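Long form salivary protein D7L1 (Aedes aegypti, PDB 3DXL) binds and sequesters host biogenic amines and leukotrienes, modulating blood feeding of female mosquitoes on vertebrates. Local coordinates at residues F4-M9 / E133-L138; L28-K33 / S44-C49; A93-Q98 / D114-A119; Y178-D183 / C250-S255; V218-K223 / F260-D265. One frame throughout, in Å; residues are numbered along the deposited sequence.

Interaction 1 of 5, residues F4-M9 / E133-L138; sequences FDPEEM and ELTKGL
In the N-terminal, lipid-binding half of this two-domain odorant-binding-protein relative, Pro6 in the first turn of helix 6-20 packs against Thr135 and Leu138 on one side of helix 132-142. The contact is wholly apolar: Pro6 CG lies 3.6 Å from Leu138 CD2, and Pro6 CB meets Thr135 CG2 at 3.8 Å. The proline ring and the leucine side chain cross at about a right angle, and the CD2 branch of Leu138 meets the ring at CG and CD. Thr135 turns its methyl to Pro6 because CG2 stands anti to the backbone N (chi1 of OG1 -56°); its hydroxyl bonds back to the carbonyl of Asn131, one turn earlier.

Asp5 and Glu8 fix the start of the proline-bearing helix. Glu8 N donates to Asp5 OD1 at 2.8 Å, nearly in line with the C-O bond, while Asp5 N donates to the anti lone pair of Glu8 OE1, also at 2.8 Å and with a nearly straight N-H...O angle of 169°. Thr135 lies near Gly130 and Lys149, both of which bind leukotriene E4. The reciprocal Asp5-Glu8 pair is a capping box, here with proline as the first residue of the helix.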
# COMPACT_ATOMS: atom_id res chain seq x y z
N PHE A 4 -3.09 -9.41 6.81
CA PHE A 4 -2.22 -8.30 6.42
C PHE A 4 -0.95 -8.32 7.24
O PHE A 4 -1.01 -8.44 8.48
CB PHE A 4 -2.95 -6.97 6.62
CG PHE A 4 -4.17 -6.82 5.78
CD1 PHE A 4 -4.08 -6.59 4.41
CD2 PHE A 4 -5.44 -6.89 6.36
CE1 PHE A 4 -5.23 -6.43 3.64
CE2 PHE A 4 -6.58 -6.73 5.59
CZ PHE A 4 -6.48 -6.51 4.23
N ASP A 5 0.19 -8.17 6.57
CA ASP A 5 1.45 -8.09 7.28
C ASP A 5 1.71 -6.65 7.74
O ASP A 5 0.90 -5.76 7.46
CB ASP A 5 2.60 -8.72 6.45
CG ASP A 5 3.02 -7.89 5.24
OD1 ASP A 5 2.83 -6.66 5.24
OD2 ASP A 5 3.58 -8.49 4.29
N PRO A 6 2.80 -6.42 8.49
CA PRO A 6 3.02 -5.05 8.98
C PRO A 6 3.12 -3.97 7.91
O PRO A 6 2.63 -2.85 8.12
CB PRO A 6 4.32 -5.18 9.77
CG PRO A 6 4.28 -6.59 10.27
CD PRO A 6 3.76 -7.36 9.08
N GLU A 7 3.75 -4.30 6.78
CA GLU A 7 3.88 -3.37 5.66
C GLU A 7 2.52 -3.06 5.06
O GLU A 7 2.23 -1.91 4.68
CB GLU A 7 4.82 -3.96 4.61
CG GLU A 7 5.04 -3.06 3.39
CD GLU A 7 3.92 -3.13 2.35
OE1 GLU A 7 3.21 -4.15 2.27
OE2 GLU A 7 3.80 -2.17 1.55
N GLU A 8 1.68 -4.08 4.96
CA GLU A 8 0.36 -3.90 4.38
C GLU A 8 -0.52 -3.00 5.23
O GLU A 8 -1.26 -2.18 4.70
CB GLU A 8 -0.31 -5.25 4.11
CG GLU A 8 0.36 -6.00 2.96
CD GLU A 8 -0.13 -7.42 2.79
OE1 GLU A 8 -0.16 -8.17 3.79
OE2 GLU A 8 -0.43 -7.82 1.65
N MET A 9 -0.42 -3.14 6.55
CA MET A 9 -1.16 -2.25 7.45
C MET A 9 -0.57 -0.84 7.44
O MET A 9 -1.31 0.14 7.44
CB MET A 9 -1.25 -2.81 8.86
CG MET A 9 -2.05 -4.10 8.94
SD MET A 9 -3.71 -4.00 8.18
CE MET A 9 -4.40 -2.57 8.97
N GLU A 133 6.09 -2.14 19.80
CA GLU A 133 7.04 -3.14 20.27
C GLU A 133 6.86 -4.48 19.57
O GLU A 133 7.84 -5.09 19.11
CB GLU A 133 6.98 -3.31 21.80
CG GLU A 133 7.96 -4.34 22.37
CD GLU A 133 9.44 -3.95 22.23
OE1 GLU A 133 9.75 -2.79 21.88
OE2 GLU A 133 10.30 -4.82 22.49
N LEU A 134 5.62 -4.94 19.46
CA LEU A 134 5.35 -6.20 18.79
C LEU A 134 5.74 -6.13 17.31
O LEU A 134 6.29 -7.08 16.77
CB LEU A 134 3.88 -6.60 18.94
CG LEU A 134 3.40 -6.98 20.35
CD1 LEU A 134 1.89 -7.19 20.37
CD2 LEU A 134 4.13 -8.22 20.87
N THR A 135 5.44 -5.01 16.67
CA THR A 135 5.69 -4.86 15.24
C THR A 135 7.20 -4.80 14.95
O THR A 135 7.68 -5.40 13.99
CB THR A 135 4.90 -3.67 14.68
OG1 THR A 135 3.51 -3.83 15.00
CG2 THR A 135 5.06 -3.56 13.18
N LYS A 136 7.95 -4.13 15.83
CA LYS A 136 9.41 -4.11 15.72
C LYS A 136 9.98 -5.53 15.70
O LYS A 136 10.85 -5.85 14.88
CB LYS A 136 10.01 -3.31 16.87
CG LYS A 136 11.54 -3.30 16.94
CD LYS A 136 12.03 -2.65 18.23
CE LYS A 136 13.51 -2.87 18.44
NZ LYS A 136 14.35 -2.15 17.44
N GLY A 137 9.49 -6.37 16.60
CA GLY A 137 9.93 -7.76 16.67
C GLY A 137 9.61 -8.54 15.42
O GLY A 137 10.41 -9.33 14.94
N LEU A 138 8.41 -8.34 14.88
CA LEU A 138 8.01 -9.00 13.64
C LEU A 138 8.87 -8.56 12.45
O LEU A 138 9.32 -9.41 11.66
CB LEU A 138 6.53 -8.78 13.36
CG LEU A 138 5.83 -9.61 12.30
CD1 LEU A 138 6.24 -11.08 12.31
CD2 LEU A 138 4.32 -9.49 12.47

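Interaction 2 of 5, residues L28-K33 / S44-C49; sequences LPMLAK and SPATQC
Met30 of helix 27-34 reaches across to Ser44, Ala46 and Thr47 at the start of helix 45-58, joining two consecutive helices of the N-terminal PBP/GOBP fold. The nearest CA atoms, those of Met30 and Thr47, are 8.0 Å apart, so the long thioether bridges the gap between backbones.

The van der Waals contacts all involve the end of Met30. In the conformer described, CG is anti to the carbonyl carbon (chi1 -66°) and the chain bends at chi2, bringing CE to 3.4 Å from Ser44 OG. The same methyl makes a looser apolar contact with Ala46 CB at 4.4 Å. The sulfur approaches the threonine: Met30 SD and Thr47 OG1 are 3.8 Å apart. Both Met30 and Ser44 have a second conformer, so the CE-OG approach describes one pair of copies and the junction is probably somewhat mobile.

The polar interactions are local to the second helix and its lead-in. Thr47 OG1 is hydrogen-bonded to the carbonyl of Pro41, in the connection between the helices. Next along the chain, Gln48 uses NE2 to bond the carbonyl of Val42. Covalent fixing comes from Cys49, whose disulfide to Cys106 ties helix 45-58 to helix 106-119. At the N-cap, Ser44 OG accepts from Ala46 N at 3.2 Å, a weak bond with an N-H...O angle of 128°.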
# COMPACT_ATOMS: atom_id res chain seq x y z
N LEU A 28 -1.34 18.79 11.56
CA LEU A 28 -0.38 18.16 12.47
C LEU A 28 -1.02 17.60 13.76
O LEU A 28 -0.71 16.47 14.15
CB LEU A 28 0.81 19.09 12.76
CG LEU A 28 1.74 19.35 11.56
CD1 LEU A 28 2.83 20.33 11.97
CD2 LEU A 28 2.35 18.07 11.02
N PRO A 29 -1.91 18.38 14.42
CA PRO A 29 -2.63 17.79 15.56
C PRO A 29 -3.40 16.50 15.23
O PRO A 29 -3.35 15.54 16.01
CB PRO A 29 -3.57 18.91 16.00
CG PRO A 29 -2.86 20.17 15.57
CD PRO A 29 -2.23 19.81 14.26
N MET A 30 -4.09 16.48 14.09
CA MET A 30 -4.82 15.27 13.70
C MET A 30 -3.86 14.11 13.42
O MET A 30 -4.08 12.99 13.91
CB MET A 30 -5.74 15.52 12.51
CG MET A 30 -6.89 16.47 12.83
SD MET A 30 -8.43 15.93 12.10
CE MET A 30 -9.28 17.48 11.83
N LEU A 31 -2.79 14.38 12.68
CA LEU A 31 -1.80 13.35 12.39
C LEU A 31 -1.26 12.72 13.68
O LEU A 31 -1.15 11.49 13.77
CB LEU A 31 -0.67 13.93 11.54
CG LEU A 31 0.53 13.02 11.27
CD1 LEU A 31 0.15 11.75 10.53
CD2 LEU A 31 1.59 13.79 10.50
N ALA A 32 -0.93 13.55 14.66
CA ALA A 32 -0.37 13.08 15.92
C ALA A 32 -1.29 12.11 16.65
O ALA A 32 -0.82 11.15 17.28
CB ALA A 32 -0.02 14.25 16.82
N LYS A 33 -2.60 12.36 16.59
CA LYS A 33 -3.59 11.49 17.21
C LYS A 33 -3.84 10.23 16.40
O LYS A 33 -3.76 9.12 16.92
CB LYS A 33 -4.90 12.25 17.41
CG LYS A 33 -4.84 13.29 18.51
CD LYS A 33 -6.17 14.03 18.70
CE LYS A 33 -6.31 15.20 17.74
NZ LYS A 33 -7.39 16.15 18.16
N SER A 44 -15.25 15.55 13.39
CA SER A 44 -14.61 16.05 12.18
C SER A 44 -14.87 15.12 11.00
O SER A 44 -14.60 13.93 11.09
CB SER A 44 -13.10 16.18 12.41
OG SER A 44 -12.42 16.42 11.20
N PRO A 45 -15.38 15.67 9.87
CA PRO A 45 -15.51 14.86 8.65
C PRO A 45 -14.18 14.20 8.22
O PRO A 45 -14.21 13.09 7.72
CB PRO A 45 -16.00 15.87 7.61
CG PRO A 45 -16.69 16.93 8.42
CD PRO A 45 -15.90 17.04 9.68
N ALA A 46 -13.06 14.87 8.46
CA ALA A 46 -11.76 14.29 8.10
C ALA A 46 -11.50 13.00 8.89
O ALA A 46 -11.12 11.99 8.32
CB ALA A 46 -10.66 15.30 8.32
N THR A 47 -11.76 13.03 10.19
CA THR A 47 -11.57 11.85 11.03
C THR A 47 -12.51 10.74 10.61
O THR A 47 -12.13 9.56 10.54
CB THR A 47 -11.83 12.20 12.50
OG1 THR A 47 -10.98 13.28 12.87
CG2 THR A 47 -11.56 11.00 13.40
N GLN A 48 -13.75 11.11 10.32
CA GLN A 48 -14.75 10.14 9.94
C GLN A 48 -14.37 9.42 8.65
O GLN A 48 -14.47 8.19 8.56
CB GLN A 48 -16.12 10.81 9.82
CG GLN A 48 -16.60 11.35 11.15
CD GLN A 48 -17.69 12.39 11.03
OE1 GLN A 48 -18.27 12.60 9.97
NE2 GLN A 48 -17.97 13.06 12.15
N CYS A 49 -13.92 10.17 7.65
CA CYS A 49 -13.54 9.56 6.38
C CYS A 49 -12.23 8.79 6.48
O CYS A 49 -12.07 7.77 5.81
CB CYS A 49 -13.50 10.58 5.25
SG CYS A 49 -15.15 11.10 4.71

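Interaction 3 of 5, residues A93-Q98 / D114-A119; sequences ANAVKQ and DPVHKA
Val116 projects from helix 106-119 onto Ala95 and Val96 of helix 86-97, giving a small buried contact made without any hydrogen bond between the two segments. The two branches of Val116 divide the work. Its CG1 meets Val96 CG2 at 3.9 Å, whereas its CG2 lies 4.2 Å from Ala95 CB and 4.1 Å from Ala95 O. The valine side chains cross at about a right angle, one methyl from each making the contact. Val116 CG1 is anti to the backbone N (chi1 177°), a setting that spreads its methyls over two successive residues of the other helix.

The small side chain of Ala95 is consistent with the close backbone approach, its CA lying 6.5 Å from that of Val116. Helix 106-119 is kinked at this point, where the nitrogens of Pro115 and Val116 make no bond to the preceding turn; helical hydrogen bonding is present again from Lys118 N to Asp114 O, at 3.0 Å. On the adjoining residue, His117 NE2 is hydrogen-bonded to the carbonyl of Trp37, a residue that binds leukotriene E4. Val96 also touches Ile73, so helix 86-97 contacts both helix 71-79 and helix 106-119 through this residue.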
# COMPACT_ATOMS: atom_id res chain seq x y z
N ALA A 93 -14.23 -9.67 17.64
CA ALA A 93 -14.96 -10.16 16.48
C ALA A 93 -16.47 -10.14 16.72
O ALA A 93 -17.25 -9.73 15.86
CB ALA A 93 -14.50 -11.55 16.10
N ASN A 94 -16.88 -10.59 17.91
CA ASN A 94 -18.29 -10.56 18.31
C ASN A 94 -18.89 -9.15 18.27
O ASN A 94 -19.99 -8.97 17.76
CB ASN A 94 -18.49 -11.19 19.69
CG ASN A 94 -18.35 -12.69 19.67
OD1 ASN A 94 -18.43 -13.33 18.62
ND2 ASN A 94 -18.15 -13.28 20.85
N ALA A 95 -18.16 -8.17 18.80
CA ALA A 95 -18.62 -6.78 18.78
C ALA A 95 -18.81 -6.27 17.34
O ALA A 95 -19.79 -5.59 17.04
CB ALA A 95 -17.67 -5.89 19.56
N VAL A 96 -17.90 -6.64 16.45
CA VAL A 96 -18.04 -6.26 15.04
C VAL A 96 -19.23 -6.97 14.39
O VAL A 96 -20.06 -6.33 13.73
CB VAL A 96 -16.73 -6.51 14.24
CG1 VAL A 96 -16.94 -6.28 12.74
CG2 VAL A 96 -15.63 -5.59 14.76
N LYS A 97 -19.34 -8.29 14.59
CA LYS A 97 -20.45 -9.09 14.06
C LYS A 97 -21.83 -8.57 14.45
O LYS A 97 -22.78 -8.70 13.68
CB LYS A 97 -20.31 -10.54 14.53
CG LYS A 97 -19.40 -11.39 13.65
CD LYS A 97 -19.31 -12.84 14.15
CE LYS A 97 -20.47 -13.70 13.66
NZ LYS A 97 -21.77 -13.30 14.27
N GLN A 98 -21.92 -7.98 15.64
CA GLN A 98 -23.20 -7.53 16.20
C GLN A 98 -23.54 -6.06 15.92
O GLN A 98 -24.63 -5.60 16.25
CB GLN A 98 -23.23 -7.83 17.70
CG GLN A 98 -23.27 -9.32 18.01
CD GLN A 98 -22.75 -9.67 19.39
OE1 GLN A 98 -22.95 -8.92 20.35
NE2 GLN A 98 -22.09 -10.81 19.50
N ASP A 114 -16.87 3.43 16.13
CA ASP A 114 -16.11 4.10 17.19
C ASP A 114 -16.22 3.40 18.58
O ASP A 114 -15.22 3.23 19.25
CB ASP A 114 -16.48 5.59 17.26
CG ASP A 114 -15.57 6.39 18.17
OD1 ASP A 114 -14.33 6.24 18.10
OD2 ASP A 114 -16.10 7.20 18.94
N PRO A 115 -17.44 2.99 19.01
CA PRO A 115 -17.51 2.28 20.30
C PRO A 115 -16.68 0.99 20.34
O PRO A 115 -16.10 0.65 21.38
CB PRO A 115 -19.00 1.96 20.45
CG PRO A 115 -19.68 3.01 19.63
CD PRO A 115 -18.78 3.16 18.42
N VAL A 116 -16.62 0.29 19.20
CA VAL A 116 -15.84 -0.93 19.09
C VAL A 116 -14.35 -0.61 19.13
O VAL A 116 -13.58 -1.27 19.82
CB VAL A 116 -16.18 -1.72 17.80
CG1 VAL A 116 -15.29 -2.96 17.66
CG2 VAL A 116 -17.66 -2.11 17.79
N HIS A 117 -13.95 0.44 18.40
CA HIS A 117 -12.57 0.89 18.43
C HIS A 117 -12.11 1.12 19.88
O HIS A 117 -11.06 0.64 20.29
CB HIS A 117 -12.42 2.17 17.61
CG HIS A 117 -11.04 2.73 17.61
ND1 HIS A 117 -10.00 2.14 16.93
CD2 HIS A 117 -10.53 3.83 18.21
CE1 HIS A 117 -8.90 2.86 17.12
NE2 HIS A 117 -9.20 3.88 17.89
N LYS A 118 -12.91 1.85 20.64
CA LYS A 118 -12.53 2.19 22.01
C LYS A 118 -12.60 1.00 22.97
O LYS A 118 -11.70 0.82 23.79
CB LYS A 118 -13.35 3.37 22.51
CG LYS A 118 -13.11 4.67 21.73
CD LYS A 118 -13.58 5.90 22.50
CE LYS A 118 -15.07 5.88 22.73
NZ LYS A 118 -15.54 7.15 23.32
N ALA A 119 -13.63 0.16 22.80
CA ALA A 119 -13.84 -0.99 23.69
C ALA A 119 -12.84 -2.10 23.42
O ALA A 119 -12.62 -2.96 24.27
CB ALA A 119 -15.24 -1.51 23.55

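Interaction 4 of 5, residues Y178-D183 / C250-S255; sequences YTVLDD and CLVESS
With CG1 anti to the backbone N (chi1 167°), Val252 presents one methyl to Val180 and the other to Tyr178; Tyr178, its CG anti to the carbonyl carbon at chi1 -71°, brings CD1 to meet the second. The distances bear this out: Val252 CG1 is 3.8 Å from Val180 CG2, and Val252 CG2 is 4.0 Å from Tyr178 CD1. The two valines slide past each other in opposite directions, while the tyrosine side chain crosses Val252 at a slant. Val252 CG1 also rests 3.6 Å from the carbonyl oxygen of Tyr178. At the margin, the extended chain of Glu253 carries OE2 to 4.2 Å from Val180 CG2, and that carboxylate forms a salt bridge with Lys249.

Tyr178 has positive phi and is the C-prime residue of the Schellman motif closing helix 172-175, from which the chain turns into the loop preceding helix 184-196. This lies in the C-terminal, amine-binding half of the protein. The hydroxyl of Tyr178 is hydrogen-bonded to Asp265, a noradrenaline-binding residue, so the ring that packs on Val252 probably helps position part of that site. Where helix 243-253 gives way to the following turn, Leu251 O accepts from both Ser254 N and Ser254 OG; they approach from the same face of the carbonyl plane, OG at 2.8 Å.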
# COMPACT_ATOMS: atom_id res chain seq x y z
N TYR A 178 15.03 0.99 -17.28
CA TYR A 178 13.77 0.60 -17.94
C TYR A 178 13.93 -0.39 -19.10
O TYR A 178 13.09 -0.46 -19.98
CB TYR A 178 12.94 1.83 -18.37
CG TYR A 178 12.35 2.57 -17.19
CD1 TYR A 178 11.17 2.12 -16.58
CD2 TYR A 178 12.97 3.70 -16.67
CE1 TYR A 178 10.63 2.78 -15.49
CE2 TYR A 178 12.44 4.38 -15.57
CZ TYR A 178 11.25 3.91 -14.99
OH TYR A 178 10.68 4.56 -13.90
N THR A 179 15.01 -1.16 -19.09
CA THR A 179 15.12 -2.30 -20.00
C THR A 179 14.17 -3.39 -19.52
O THR A 179 14.21 -3.80 -18.35
CB THR A 179 16.56 -2.81 -20.09
OG1 THR A 179 17.33 -1.83 -20.78
CG2 THR A 179 16.65 -4.11 -20.86
N VAL A 180 13.32 -3.86 -20.41
CA VAL A 180 12.36 -4.91 -20.10
C VAL A 180 12.95 -6.27 -20.43
O VAL A 180 12.98 -6.68 -21.60
CB VAL A 180 11.03 -4.71 -20.86
CG1 VAL A 180 10.04 -5.81 -20.48
CG2 VAL A 180 10.42 -3.32 -20.56
N LEU A 181 13.46 -6.96 -19.42
CA LEU A 181 13.98 -8.31 -19.58
C LEU A 181 12.84 -9.32 -19.77
O LEU A 181 11.68 -9.03 -19.46
CB LEU A 181 14.89 -8.68 -18.41
CG LEU A 181 16.06 -7.73 -18.14
CD1 LEU A 181 16.80 -8.14 -16.89
CD2 LEU A 181 17.03 -7.67 -19.33
N ASP A 182 13.18 -10.50 -20.30
CA ASP A 182 12.20 -11.50 -20.75
C ASP A 182 12.14 -12.74 -19.89
O ASP A 182 11.28 -13.59 -20.08
CB ASP A 182 12.53 -11.95 -22.17
CG ASP A 182 12.00 -11.03 -23.22
OD1 ASP A 182 11.19 -10.14 -22.90
OD2 ASP A 182 12.39 -11.22 -24.39
N ASP A 183 13.09 -12.87 -18.97
CA ASP A 183 13.25 -14.10 -18.22
C ASP A 183 12.30 -14.20 -17.02
O ASP A 183 11.76 -13.20 -16.54
CB ASP A 183 14.71 -14.23 -17.77
CG ASP A 183 15.11 -13.11 -16.82
OD1 ASP A 183 15.46 -12.00 -17.29
OD2 ASP A 183 15.08 -13.34 -15.60
N CYS A 250 4.14 -3.19 -21.29
CA CYS A 250 3.22 -2.45 -22.13
C CYS A 250 3.35 -0.95 -21.90
O CYS A 250 3.48 -0.19 -22.85
CB CYS A 250 1.78 -2.91 -21.87
SG CYS A 250 0.59 -2.43 -23.13
N LEU A 251 3.36 -0.53 -20.64
CA LEU A 251 3.49 0.88 -20.31
C LEU A 251 4.83 1.46 -20.78
O LEU A 251 4.87 2.54 -21.37
CB LEU A 251 3.29 1.12 -18.81
CG LEU A 251 1.83 1.04 -18.36
CD1 LEU A 251 1.75 0.77 -16.87
CD2 LEU A 251 1.11 2.32 -18.72
N VAL A 252 5.91 0.73 -20.52
CA VAL A 252 7.26 1.16 -20.87
C VAL A 252 7.46 1.33 -22.38
O VAL A 252 8.26 2.16 -22.82
CB VAL A 252 8.33 0.20 -20.25
CG1 VAL A 252 9.73 0.44 -20.85
CG2 VAL A 252 8.37 0.36 -18.74
N GLU A 253 6.71 0.56 -23.16
CA GLU A 253 6.83 0.57 -24.62
C GLU A 253 5.75 1.40 -25.30
O GLU A 253 5.74 1.52 -26.53
CB GLU A 253 6.84 -0.87 -25.12
CG GLU A 253 8.09 -1.63 -24.63
CD GLU A 253 8.08 -3.13 -24.92
OE1 GLU A 253 7.15 -3.63 -25.58
OE2 GLU A 253 9.03 -3.81 -24.46
N SER A 254 4.86 2.02 -24.51
CA SER A 254 3.68 2.72 -25.02
C SER A 254 3.91 4.20 -25.34
O SER A 254 4.96 4.75 -25.03
CB SER A 254 2.54 2.63 -24.00
OG SER A 254 2.76 3.56 -22.96
N SER A 255 2.90 4.84 -25.91
CA SER A 255 2.93 6.28 -26.18
C SER A 255 2.91 7.16 -24.92
O SER A 255 3.06 8.37 -25.03
CB SER A 255 1.77 6.67 -27.09
OG SER A 255 0.53 6.38 -26.45

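Interaction 5 of 5, residues V218-K223 / F260-D265; sequences VNKDTK and FKEAFD
Val218 faces the backbone of Ala263 while Lys220 and Glu262 cross at about a right angle, an apolar contact beside a hydrated polar one. Both methyls of Val218 point at helix 257-271: CG2 is 3.8 Å from Ala263 CA, and CG1 is 3.9 Å from Glu262 O. The small side chain of Ala263 is consistent with the close approach; its CA is 5.8 Å from that of Val218.

Glu262 extends from the helix with CG anti to the backbone N (chi1 -170°), and the bent Lys220 chain passes its carboxylate. Lys220 CE comes to 3.4 Å from Glu262 OE1, but the charged NZ remains 4.1 Å from the same oxygen, beyond a salt bridge. A water closes this gap, accepting from Lys220 NZ at 2.9 Å and donating to Glu262 OE1 at 2.7 Å. A second water donates to both Val218 O and Glu262 OE2, linking the loop carbonyl to the other carboxylate oxygen. Glu262 OE2 is also hydrogen-bonded to Tyr284, so both oxygens have partners, which would probably favour the charged carboxylate.

Asn219, with positive phi, is the C-prime residue of a Schellman motif that ends helix 208-217. Further on, Asp221 OD2 accepts from Lys223 N, a capping bond at the turn into helix 223-234, and forms a salt bridge with Lys223 NZ, which comes from the opposite face of the carboxylate plane. The loop joining helices 208-217 and 223-234 thus packs on helix 257-271, whose Asp265 binds noradrenaline and whose Phe260 reaches helix 243-253.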
# COMPACT_ATOMS: atom_id res chain seq x y z
N VAL A 218 2.57 13.59 -10.55
CA VAL A 218 3.61 14.26 -11.34
C VAL A 218 3.01 15.22 -12.36
O VAL A 218 3.65 15.57 -13.36
CB VAL A 218 4.63 13.28 -11.98
CG1 VAL A 218 5.43 12.58 -10.90
CG2 VAL A 218 3.95 12.27 -12.89
N ASN A 219 1.78 15.65 -12.10
CA ASN A 219 1.12 16.71 -12.89
C ASN A 219 0.88 16.32 -14.35
O ASN A 219 1.00 17.14 -15.26
CB ASN A 219 1.88 18.04 -12.75
CG ASN A 219 2.22 18.36 -11.30
OD1 ASN A 219 1.36 18.29 -10.41
ND2 ASN A 219 3.48 18.71 -11.04
N LYS A 220 0.54 15.05 -14.55
CA LYS A 220 0.26 14.53 -15.89
C LYS A 220 -1.20 14.13 -16.00
O LYS A 220 -1.78 13.54 -15.09
CB LYS A 220 1.18 13.34 -16.21
CG LYS A 220 2.67 13.66 -16.22
CD LYS A 220 3.05 14.64 -17.32
CE LYS A 220 4.51 15.05 -17.23
NZ LYS A 220 4.79 16.24 -18.08
N ASP A 221 -1.81 14.48 -17.12
CA ASP A 221 -3.16 14.05 -17.39
C ASP A 221 -3.21 12.53 -17.56
O ASP A 221 -2.21 11.90 -17.90
CB ASP A 221 -3.75 14.74 -18.61
CG ASP A 221 -5.21 14.42 -18.80
OD1 ASP A 221 -6.01 14.81 -17.92
OD2 ASP A 221 -5.55 13.74 -19.78
N THR A 222 -4.38 11.95 -17.32
CA THR A 222 -4.51 10.51 -17.34
C THR A 222 -5.38 9.96 -18.46
O THR A 222 -5.57 8.76 -18.56
CB THR A 222 -5.05 10.00 -15.99
OG1 THR A 222 -6.31 10.62 -15.74
CG2 THR A 222 -4.08 10.34 -14.86
N LYS A 223 -5.91 10.83 -19.33
CA LYS A 223 -6.74 10.33 -20.43
C LYS A 223 -5.97 9.40 -21.37
O LYS A 223 -6.44 8.30 -21.70
CB LYS A 223 -7.40 11.48 -21.21
CG LYS A 223 -8.58 12.11 -20.50
CD LYS A 223 -9.18 13.25 -21.32
CE LYS A 223 -8.88 14.63 -20.72
NZ LYS A 223 -7.66 15.34 -21.24
N PHE A 260 4.95 7.78 -17.88
CA PHE A 260 5.02 6.61 -17.00
C PHE A 260 6.32 6.55 -16.21
O PHE A 260 6.31 6.34 -14.99
CB PHE A 260 4.80 5.29 -17.75
CG PHE A 260 5.09 4.08 -16.91
CD1 PHE A 260 4.19 3.67 -15.94
CD2 PHE A 260 6.29 3.39 -17.06
CE1 PHE A 260 4.47 2.57 -15.13
CE2 PHE A 260 6.57 2.30 -16.26
CZ PHE A 260 5.66 1.89 -15.30
N LYS A 261 7.45 6.69 -16.90
CA LYS A 261 8.75 6.64 -16.23
C LYS A 261 8.84 7.74 -15.17
O LYS A 261 9.33 7.51 -14.08
CB LYS A 261 9.89 6.72 -17.23
CG LYS A 261 9.97 5.50 -18.14
CD LYS A 261 10.98 5.71 -19.26
CE LYS A 261 11.00 4.51 -20.18
NZ LYS A 261 12.02 4.66 -21.27
N GLU A 262 8.35 8.93 -15.50
CA GLU A 262 8.34 10.03 -14.54
C GLU A 262 7.49 9.71 -13.31
O GLU A 262 7.93 9.91 -12.17
CB GLU A 262 7.89 11.32 -15.22
CG GLU A 262 8.10 12.52 -14.34
CD GLU A 262 7.84 13.86 -15.01
OE1 GLU A 262 7.61 13.93 -16.24
OE2 GLU A 262 7.89 14.86 -14.27
N ALA A 263 6.29 9.19 -13.54
CA ALA A 263 5.38 8.83 -12.46
C ALA A 263 5.96 7.70 -11.59
O ALA A 263 5.87 7.74 -10.35
CB ALA A 263 4.06 8.42 -13.03
N PHE A 264 6.53 6.70 -12.24
CA PHE A 264 7.08 5.50 -11.59
C PHE A 264 8.31 5.89 -10.77
O PHE A 264 8.48 5.43 -9.64
CB PHE A 264 7.44 4.50 -12.68
CG PHE A 264 7.39 3.04 -12.29
CD1 PHE A 264 6.21 2.44 -11.88
CD2 PHE A 264 8.52 2.22 -12.45
CE1 PHE A 264 6.16 1.08 -11.60
CE2 PHE A 264 8.47 0.86 -12.17
CZ PHE A 264 7.28 0.30 -11.74
N ASP A 265 9.15 6.75 -11.33
CA ASP A 265 10.31 7.25 -10.59
C ASP A 265 9.89 7.96 -9.31
O ASP A 265 10.46 7.76 -8.24
CB ASP A 265 11.15 8.23 -11.43
CG ASP A 265 12.01 7.56 -12.48
OD1 ASP A 265 12.11 6.32 -12.54
OD2 ASP A 265 12.60 8.32 -13.27
O HOH W 1 5.80 16.71 -14.55
O HOH W 2 7.66 16.26 -17.68

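In the fold
From the N terminus, interaction 1 closes a long loop by bringing the start of helix 6-20 to helix 132-142. Nested within it, in series, are interaction 2, which joins the neighbouring helices 27-34 and 45-58, and interaction 3, which pairs helices 86-97 and 106-119. The C-terminal half follows in series. There interaction 4 ties the loop before helix 184-196 to helix 243-253, and interaction 5 the loop between helices 208-217 and 223-234 to helix 257-271; they open and close in the same order, so the two cross. Their centres lie about 16 Å apart, and Val252 packs on Phe260 where they touch. Interactions 1 and 4 lie on opposite sides of the chain's centre.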